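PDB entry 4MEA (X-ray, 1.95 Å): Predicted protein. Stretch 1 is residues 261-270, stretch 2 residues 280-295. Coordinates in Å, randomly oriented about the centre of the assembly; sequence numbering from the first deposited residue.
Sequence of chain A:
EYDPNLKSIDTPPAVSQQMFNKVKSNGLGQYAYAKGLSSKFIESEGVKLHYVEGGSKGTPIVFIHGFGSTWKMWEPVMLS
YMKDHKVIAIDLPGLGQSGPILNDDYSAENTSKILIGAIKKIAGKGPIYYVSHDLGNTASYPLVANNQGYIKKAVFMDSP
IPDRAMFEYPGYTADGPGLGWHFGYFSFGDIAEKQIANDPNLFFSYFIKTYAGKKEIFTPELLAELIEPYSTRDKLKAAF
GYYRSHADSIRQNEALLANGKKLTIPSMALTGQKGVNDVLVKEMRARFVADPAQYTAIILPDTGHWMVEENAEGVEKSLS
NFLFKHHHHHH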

ATOM      1  N   LYS A 261     -12.614  16.389 -25.052  1.00 34.49           N
ATOM      2  CA  LYS A 261     -12.416  14.996 -25.476  1.00 23.43           C
ATOM      3  C   LYS A 261     -13.029  13.967 -24.528  1.00 21.10           C
ATOM      4  O   LYS A 261     -12.427  12.929 -24.242  1.00 19.49           O
ATOM      5  CB  LYS A 261     -10.928  14.692 -25.662  1.00 16.10           C
ATOM      6  CG  LYS A 261     -10.336  15.240 -26.950  1.00 25.47           C
ATOM      7  CD  LYS A 261     -10.810  14.431 -28.149  1.00 31.12           C
ATOM      8  CE  LYS A 261     -10.062  14.822 -29.420  1.00 42.84           C
ATOM      9  NZ  LYS A 261     -10.402  16.206 -29.861  1.00 46.07           N
ATOM     10  N   LYS A 262     -14.223  14.266 -24.036  1.00 17.45           N
ATOM     11  CA  LYS A 262     -15.042  13.274 -23.364  1.00 27.95           C
ATOM     12  C   LYS A 262     -15.560  12.300 -24.414  1.00 27.63           C
ATOM     13  O   LYS A 262     -15.324  12.482 -25.615  1.00 21.40           O
ATOM     14  CB  LYS A 262     -16.219  13.939 -22.658  1.00 29.19           C
ATOM     15  CG  LYS A 262     -15.813  14.934 -21.590  1.00 35.46           C
ATOM     16  CD  LYS A 262     -17.032  15.647 -21.024  1.00 44.49           C
ATOM     17  CE  LYS A 262     -16.627  16.663 -19.966  1.00 54.77           C
ATOM     18  NZ  LYS A 262     -17.798  17.442 -19.467  1.00 58.78           N
ATOM     19  N   LEU A 263     -16.265  11.271 -23.960  1.00 17.82           N
ATOM     20  CA  LEU A 263     -16.804  10.257 -24.857  1.00 21.24           C
ATOM     21  C   LEU A 263     -18.156  10.654 -25.446  1.00 24.43           C
ATOM     22  O   LEU A 263     -19.126  10.867 -24.713  1.00 22.48           O
ATOM     23  CB  LEU A 263     -16.913   8.911 -24.137  1.00 23.97           C
ATOM     24  CG  LEU A 263     -15.563   8.292 -23.754  1.00 27.67           C
ATOM     25  CD1 LEU A 263     -15.771   6.961 -23.045  1.00 29.97           C
ATOM     26  CD2 LEU A 263     -14.641   8.146 -24.981  1.00 14.32           C
ATOM     27  N   THR A 264     -18.203  10.753 -26.775  1.00 28.47           N
ATOM     28  CA  THR A 264     -19.432  11.067 -27.502  1.00 25.70           C
ATOM     29  C   THR A 264     -19.999   9.825 -28.191  1.00 28.83           C
ATOM     30  O   THR A 264     -21.059   9.875 -28.804  1.00 37.12           O
ATOM     31  CB  THR A 264     -19.203  12.176 -28.557  1.00 21.29           C
ATOM     32  OG1 THR A 264     -18.226  11.742 -29.506  1.00 23.84           O
ATOM     33  CG2 THR A 264     -18.696  13.462 -27.895  1.00 14.90           C
ATOM     34  N   ILE A 265     -19.273   8.715 -28.107  1.00 17.92           N
ATOM     35  CA  ILE A 265     -19.774   7.435 -28.589  1.00 13.42           C
ATOM     36  C   ILE A 265     -20.403   6.718 -27.404  1.00 18.81           C
ATOM     37  O   ILE A 265     -20.117   7.057 -26.253  1.00 21.06           O
ATOM     38  CB  ILE A 265     -18.639   6.543 -29.150  1.00 20.10           C
ATOM     39  CG1 ILE A 265     -17.631   6.199 -28.053  1.00 10.48           C
ATOM     40  CG2 ILE A 265     -17.943   7.209 -30.343  1.00 13.73           C
ATOM     41  CD1 ILE A 265     -16.636   5.097 -28.460  1.00 12.53           C
ATOM     42  N   PRO A 266     -21.269   5.728 -27.674  1.00 14.45           N
ATOM     43  CA  PRO A 266     -21.852   4.963 -26.573  1.00 15.82           C
ATOM     44  C   PRO A 266     -20.745   4.293 -25.759  1.00 19.10           C
ATOM     45  O   PRO A 266     -19.785   3.768 -26.330  1.00 16.42           O
ATOM     46  CB  PRO A 266     -22.700   3.909 -27.292  1.00 17.61           C
ATOM     47  CG  PRO A 266     -22.997   4.520 -28.644  1.00 18.67           C
ATOM     48  CD  PRO A 266     -21.760   5.277 -28.991  1.00 18.74           C
ATOM     49  N   SER A 267     -20.874   4.324 -24.440  1.00 19.36           N
ATOM     50  CA  SER A 267     -19.880   3.711 -23.575  1.00 15.45           C
ATOM     51  C   SER A 267     -20.562   2.951 -22.446  1.00 17.60           C
ATOM     52  O   SER A 267     -21.724   3.207 -22.120  1.00 20.35           O
ATOM     53  CB  SER A 267     -18.938   4.767 -23.010  1.00 19.14           C
ATOM     54  OG  SER A 267     -19.635   5.689 -22.192  1.00 17.60           O
ATOM     55  N   MET A 268     -19.840   2.003 -21.866  1.00 15.50           N
ATOM     56  CA  MET A 268     -20.349   1.243 -20.735  1.00 14.37           C
ATOM     57  C   MET A 268     -19.294   1.124 -19.645  1.00 16.67           C
ATOM     58  O   MET A 268     -18.113   0.907 -19.940  1.00 10.38           O
ATOM     59  CB  MET A 268     -20.794  -0.160 -21.171  1.00 12.83           C
ATOM     60  CG  MET A 268     -21.241  -1.051 -20.005  1.00 13.76           C
ATOM     61  SD  MET A 268     -22.211  -2.487 -20.508  1.00 18.86           S
ATOM     62  CE  MET A 268     -21.010  -3.429 -21.444  1.00 10.47           C
ATOM     63  N   ALA A 269     -19.730   1.293 -18.395  1.00 10.01           N
ATOM     64  CA  ALA A 269     -18.973   0.858 -17.231  1.00 10.59           C
ATOM     65  C   ALA A 269     -19.566  -0.470 -16.791  1.00 15.27           C
ATOM     66  O   ALA A 269     -20.756  -0.561 -16.491  1.00  9.81           O
ATOM     67  CB  ALA A 269     -19.055   1.879 -16.106  1.00 12.04           C
ATOM     68  N   LEU A 270     -18.740  -1.508 -16.789  1.00  8.79           N
ATOM     69  CA  LEU A 270     -19.187  -2.845 -16.420  1.00  7.89           C
ATOM     70  C   LEU A 270     -18.288  -3.331 -15.291  1.00 10.04           C
ATOM     71  O   LEU A 270     -17.082  -3.487 -15.468  1.00  8.59           O
ATOM     72  CB  LEU A 270     -19.123  -3.773 -17.643  1.00  6.30           C
ATOM     73  CG  LEU A 270     -19.305  -5.277 -17.482  1.00  5.00           C
ATOM     74  CD1 LEU A 270     -20.681  -5.623 -16.904  1.00  6.16           C
ATOM     75  CD2 LEU A 270     -19.100  -5.968 -18.840  1.00  5.60           C
ATOM     76  N   LEU A 280     -15.943   3.115 -10.861  1.00 13.01           N
ATOM     77  CA  LEU A 280     -15.929   3.409 -12.290  1.00  8.15           C
ATOM     78  C   LEU A 280     -17.297   3.885 -12.775  1.00 10.24           C
ATOM     79  O   LEU A 280     -17.390   4.762 -13.630  1.00 13.61           O
ATOM     80  CB  LEU A 280     -15.508   2.166 -13.084  1.00 10.10           C
ATOM     81  CG  LEU A 280     -15.475   2.304 -14.611  1.00 11.25           C
ATOM     82  CD1 LEU A 280     -14.393   3.284 -15.035  1.00  8.80           C
ATOM     83  CD2 LEU A 280     -15.267   0.943 -15.302  1.00  8.36           C
ATOM     84  N   VAL A 281     -18.361   3.298 -12.235  1.00 12.55           N
ATOM     85  CA  VAL A 281     -19.718   3.661 -12.643  1.00 13.58           C
ATOM     86  C   VAL A 281     -19.969   5.151 -12.404  1.00 17.86           C
ATOM     87  O   VAL A 281     -20.433   5.868 -13.299  1.00 16.59           O
ATOM     88  CB  VAL A 281     -20.769   2.809 -11.905  1.00 15.36           C
ATOM     89  CG1 VAL A 281     -22.168   3.332 -12.164  1.00 17.94           C
ATOM     90  CG2 VAL A 281     -20.643   1.348 -12.322  1.00 14.01           C
ATOM     91  N   LYS A 282     -19.628   5.609 -11.204  1.00 14.49           N
ATOM     92  CA  LYS A 282     -19.781   7.007 -10.834  1.00 16.20           C
ATOM     93  C   LYS A 282     -18.814   7.902 -11.593  1.00 15.93           C
ATOM     94  O   LYS A 282     -19.168   9.009 -11.996  1.00 13.79           O
ATOM     95  CB  LYS A 282     -19.566   7.185  -9.326  1.00 16.65           C
ATOM     96  CG  LYS A 282     -20.600   6.485  -8.472  1.00 17.96           C
ATOM     97  CD  LYS A 282     -20.337   6.751  -6.991  1.00 23.10           C
ATOM     98  CE  LYS A 282     -21.324   5.995  -6.118  1.00 40.40           C
ATOM     99  NZ  LYS A 282     -21.117   6.294  -4.670  1.00 52.92           N
ATOM    100  N   GLU A 283     -17.589   7.419 -11.781  1.00 10.95           N
ATOM    101  CA  GLU A 283     -16.555   8.214 -12.426  1.00 10.55           C
ATOM    102  C   GLU A 283     -16.925   8.552 -13.862  1.00 12.59           C
ATOM    103  O   GLU A 283     -16.896   9.718 -14.251  1.00 17.23           O
ATOM    104  CB  GLU A 283     -15.200   7.492 -12.409  1.00 11.05           C
ATOM    105  CG  GLU A 283     -14.081   8.298 -13.101  1.00  4.15           C
ATOM    106  CD  GLU A 283     -12.811   7.486 -13.330  1.00 13.38           C
ATOM    107  OE1 GLU A 283     -12.888   6.243 -13.350  1.00  7.46           O
ATOM    108  OE2 GLU A 283     -11.733   8.093 -13.503  1.00 12.30           O
ATOM    109  N   MET A 284     -17.259   7.530 -14.652  1.00 16.92           N
ATOM    110  CA  MET A 284     -17.613   7.754 -16.056  1.00 18.60           C
ATOM    111  C   MET A 284     -18.851   8.647 -16.205  1.00 14.24           C
ATOM    112  O   MET A 284     -18.850   9.573 -16.998  1.00 13.93           O
ATOM    113  CB  MET A 284     -17.800   6.430 -16.810  1.00 20.30           C
ATOM    114  CG  MET A 284     -16.499   5.677 -17.072  1.00 12.34           C
ATOM    115  SD  MET A 284     -16.787   4.171 -18.014  1.00 17.54           S
ATOM    116  CE  MET A 284     -17.260   4.848 -19.612  1.00 18.58           C
ATOM    117  N   ARG A 285     -19.898   8.372 -15.434  1.00 11.48           N
ATOM    118  CA  ARG A 285     -21.092   9.205 -15.479  1.00 15.50           C
ATOM    119  C   ARG A 285     -20.758  10.672 -15.192  1.00 22.86           C
ATOM    120  O   ARG A 285     -21.180  11.558 -15.931  1.00 29.84           O
ATOM    121  CB  ARG A 285     -22.166   8.693 -14.508  1.00 19.05           C
ATOM    122  CG  ARG A 285     -23.461   9.496 -14.543  1.00 28.20           C
ATOM    123  CD  ARG A 285     -24.618   8.698 -13.980  1.00 36.72           C
ATOM    124  NE  ARG A 285     -24.301   8.129 -12.674  1.00 49.44           N
ATOM    125  CZ  ARG A 285     -24.230   6.825 -12.418  1.00 49.63           C
ATOM    126  NH1 ARG A 285     -24.464   5.939 -13.383  1.00 45.21           N
ATOM    127  NH2 ARG A 285     -23.936   6.406 -11.194  1.00 49.12           N
ATOM    128  N   ALA A 286     -19.984  10.920 -14.135  1.00 23.88           N
ATOM    129  CA  ALA A 286     -19.696  12.290 -13.691  1.00 21.06           C
ATOM    130  C   ALA A 286     -18.749  13.056 -14.607  1.00 23.96           C
ATOM    131  O   ALA A 286     -18.847  14.274 -14.719  1.00 25.42           O
ATOM    132  CB  ALA A 286     -19.145  12.292 -12.263  1.00 13.82           C
ATOM    133  N   ARG A 287     -17.824  12.354 -15.256  1.00 19.01           N
ATOM    134  CA  ARG A 287     -16.696  13.040 -15.881  1.00 18.21           C
ATOM    135  C   ARG A 287     -16.335  12.666 -17.318  1.00 17.33           C
ATOM    136  O   ARG A 287     -15.687  13.458 -18.002  1.00 19.11           O
ATOM    137  CB  ARG A 287     -15.455  12.888 -15.003  1.00 20.17           C
ATOM    138  CG  ARG A 287     -15.709  13.288 -13.565  1.00 22.34           C
ATOM    139  CD  ARG A 287     -14.435  13.709 -12.902  1.00 26.05           C
ATOM    140  NE  ARG A 287     -13.833  14.858 -13.572  1.00 18.99           N
ATOM    141  CZ  ARG A 287     -12.524  15.010 -13.723  1.00 20.77           C
ATOM    142  NH1 ARG A 287     -11.701  14.071 -13.272  1.00 16.77           N
ATOM    143  NH2 ARG A 287     -12.038  16.081 -14.338  1.00 19.29           N
ATOM    144  N   PHE A 288     -16.733  11.479 -17.772  1.00 10.95           N
ATOM    145  CA  PHE A 288     -16.217  10.960 -19.047  1.00 17.20           C
ATOM    146  C   PHE A 288     -17.225  10.930 -20.195  1.00 22.33           C
ATOM    147  O   PHE A 288     -16.840  10.755 -21.352  1.00 26.31           O
ATOM    148  CB  PHE A 288     -15.615   9.555 -18.861  1.00 17.05           C
ATOM    149  CG  PHE A 288     -14.246   9.556 -18.233  1.00 14.79           C
ATOM    150  CD1 PHE A 288     -13.111   9.422 -19.016  1.00 14.98           C
ATOM    151  CD2 PHE A 288     -14.096   9.697 -16.864  1.00 12.41           C
ATOM    152  CE1 PHE A 288     -11.854   9.424 -18.445  1.00 16.84           C
ATOM    153  CE2 PHE A 288     -12.839   9.702 -16.288  1.00 16.85           C
ATOM    154  CZ  PHE A 288     -11.716   9.567 -17.081  1.00 12.83           C
ATOM    155  N   VAL A 289     -18.508  11.073 -19.883  1.00 20.39           N
ATOM    156  CA  VAL A 289     -19.535  10.931 -20.907  1.00 21.31           C
ATOM    157  C   VAL A 289     -20.191  12.269 -21.247  1.00 24.81           C
ATOM    158  O   VAL A 289     -20.651  12.989 -20.364  1.00 24.59           O
ATOM    159  CB  VAL A 289     -20.599   9.884 -20.504  1.00 15.58           C
ATOM    160  CG1 VAL A 289     -19.924   8.565 -20.120  1.00 15.79           C
ATOM    161  CG2 VAL A 289     -21.452  10.390 -19.365  1.00 24.11           C
ATOM    162  N   ALA A 290     -20.213  12.603 -22.533  1.00 21.59           N
ATOM    163  CA  ALA A 290     -20.788  13.870 -22.983  1.00 27.00           C
ATOM    164  C   ALA A 290     -22.311  13.856 -22.893  1.00 32.76           C
ATOM    165  O   ALA A 290     -22.937  14.878 -22.601  1.00 32.26           O
ATOM    166  CB  ALA A 290     -20.344  14.186 -24.406  1.00 23.77           C
ATOM    167  N   ASP A 291     -22.901  12.691 -23.142  1.00 32.63           N
ATOM    168  CA  ASP A 291     -24.351  12.543 -23.117  1.00 31.17           C
ATOM    169  C   ASP A 291     -24.760  11.247 -22.420  1.00 33.21           C
ATOM    170  O   ASP A 291     -24.530  10.155 -22.940  1.00 37.40           O
ATOM    171  CB  ASP A 291     -24.913  12.601 -24.539  1.00 32.99           C
ATOM    172  CG  ASP A 291     -26.402  12.333 -24.591  1.00 35.24           C
ATOM    173  OD1 ASP A 291     -27.057  12.359 -23.528  1.00 39.54           O
ATOM    174  OD2 ASP A 291     -26.919  12.101 -25.703  1.00 47.53           O
ATOM    175  N   PRO A 292     -25.377  11.375 -21.238  1.00 34.53           N
ATOM    176  CA  PRO A 292     -25.780  10.272 -20.360  1.00 29.91           C
ATOM    177  C   PRO A 292     -26.661   9.271 -21.082  1.00 28.11           C
ATOM    178  O   PRO A 292     -26.764   8.120 -20.663  1.00 28.91           O
ATOM    179  CB  PRO A 292     -26.599  10.975 -19.277  1.00 35.46           C
ATOM    180  CG  PRO A 292     -26.084  12.360 -19.255  1.00 38.00           C
ATOM    181  CD  PRO A 292     -25.737  12.686 -20.672  1.00 38.60           C
ATOM    182  N   ALA A 293     -27.305   9.708 -22.155  1.00 26.21           N
ATOM    183  CA  ALA A 293     -28.198   8.826 -22.893  1.00 32.23           C
ATOM    184  C   ALA A 293     -27.416   7.735 -23.613  1.00 25.00           C
ATOM    185  O   ALA A 293     -27.968   6.695 -23.966  1.00 32.03           O
ATOM    186  CB  ALA A 293     -29.046   9.622 -23.880  1.00 33.63           C
ATOM    187  N   GLN A 294     -26.127   7.976 -23.828  1.00 25.19           N
ATOM    188  CA  GLN A 294     -25.268   7.004 -24.510  1.00 24.74           C
ATOM    189  C   GLN A 294     -24.540   6.069 -23.540  1.00 25.72           C
ATOM    190  O   GLN A 294     -23.863   5.128 -23.963  1.00 20.47           O
ATOM    191  CB  GLN A 294     -24.223   7.725 -25.355  1.00 23.73           C
ATOM    192  CG  GLN A 294     -24.763   8.551 -26.495  1.00 27.53           C
ATOM    193  CD  GLN A 294     -23.641   9.196 -27.285  1.00 36.09           C
ATOM    194  OE1 GLN A 294     -22.910  10.048 -26.767  1.00 32.76           O
ATOM    195  NE2 GLN A 294     -23.482   8.774 -28.539  1.00 34.88           N
ATOM    196  N   TYR A 295     -24.689   6.330 -22.245  1.00 27.10           N
ATOM    197  CA  TYR A 295     -23.901   5.656 -21.210  1.00 19.22           C
ATOM    198  C   TYR A 295     -24.673   4.551 -20.483  1.00 24.91           C
ATOM    199  O   TYR A 295     -25.763   4.782 -19.948  1.00 23.08           O
ATOM    200  CB  TYR A 295     -23.402   6.695 -20.202  1.00 20.40           C
ATOM    201  CG  TYR A 295     -22.674   6.128 -19.000  1.00 19.98           C
ATOM    202  CD1 TYR A 295     -21.473   5.446 -19.150  1.00 19.07           C
ATOM    203  CD2 TYR A 295     -23.176   6.292 -17.715  1.00 15.45           C
ATOM    204  CE1 TYR A 295     -20.798   4.933 -18.058  1.00 13.43           C
ATOM    205  CE2 TYR A 295     -22.498   5.791 -16.609  1.00 20.12           C
ATOM    206  CZ  TYR A 295     -21.307   5.108 -16.792  1.00 17.70           C
ATOM    207  OH  TYR A 295     -20.618   4.593 -15.712  1.00 13.95           O
TER
HETATM  208  O   HOH W   1     -21.565  10.366 -24.228  1.00 30.19           O

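Gln294 and Ala269 cover the most surface, and each anchors a different kind of contact within the 740 Å² buried between the stretches. Gln294 works through polar atoms. Its CA-to-CB bond points toward the first stretch, and with chi1 m and chi2 t the amide extends far enough for NE2 to donate to Thr264 O at 2.7 Å, though the 136° angle at hydrogen is bent. Its backbone serves too: Ser267 N donates to Gln294 O (3.1 Å, 150°), beginning the parallel bridge of Ser267 with Tyr295, where Tyr295 CA lies 3.4 Å from Ser267 O.

Ala269 makes the apolar contact. The strand runs nearly antiparallel to the helix (157°, axes 8.1 Å apart), and Ala269 CB packs against Leu280 CG at 3.9 Å and Met284 SD at 3.7 Å. Tyr295 OH also comes within 3.2 Å of Ala269 CB; that hydroxyl donates to Val281 O (2.7 Å), tying the end of the second stretch back to its helix. A small methyl suits so crowded a site.

Leu263 forms a separate bridge with Val289 through nearly linear backbone bonds: Leu263 N to Phe288 O (2.7 Å, 169°) and Ala290 N to Leu263 O (3.0 Å, 173°). Its buried side chain reaches the helix, CD1 lying 4.3 Å from Met284 CE.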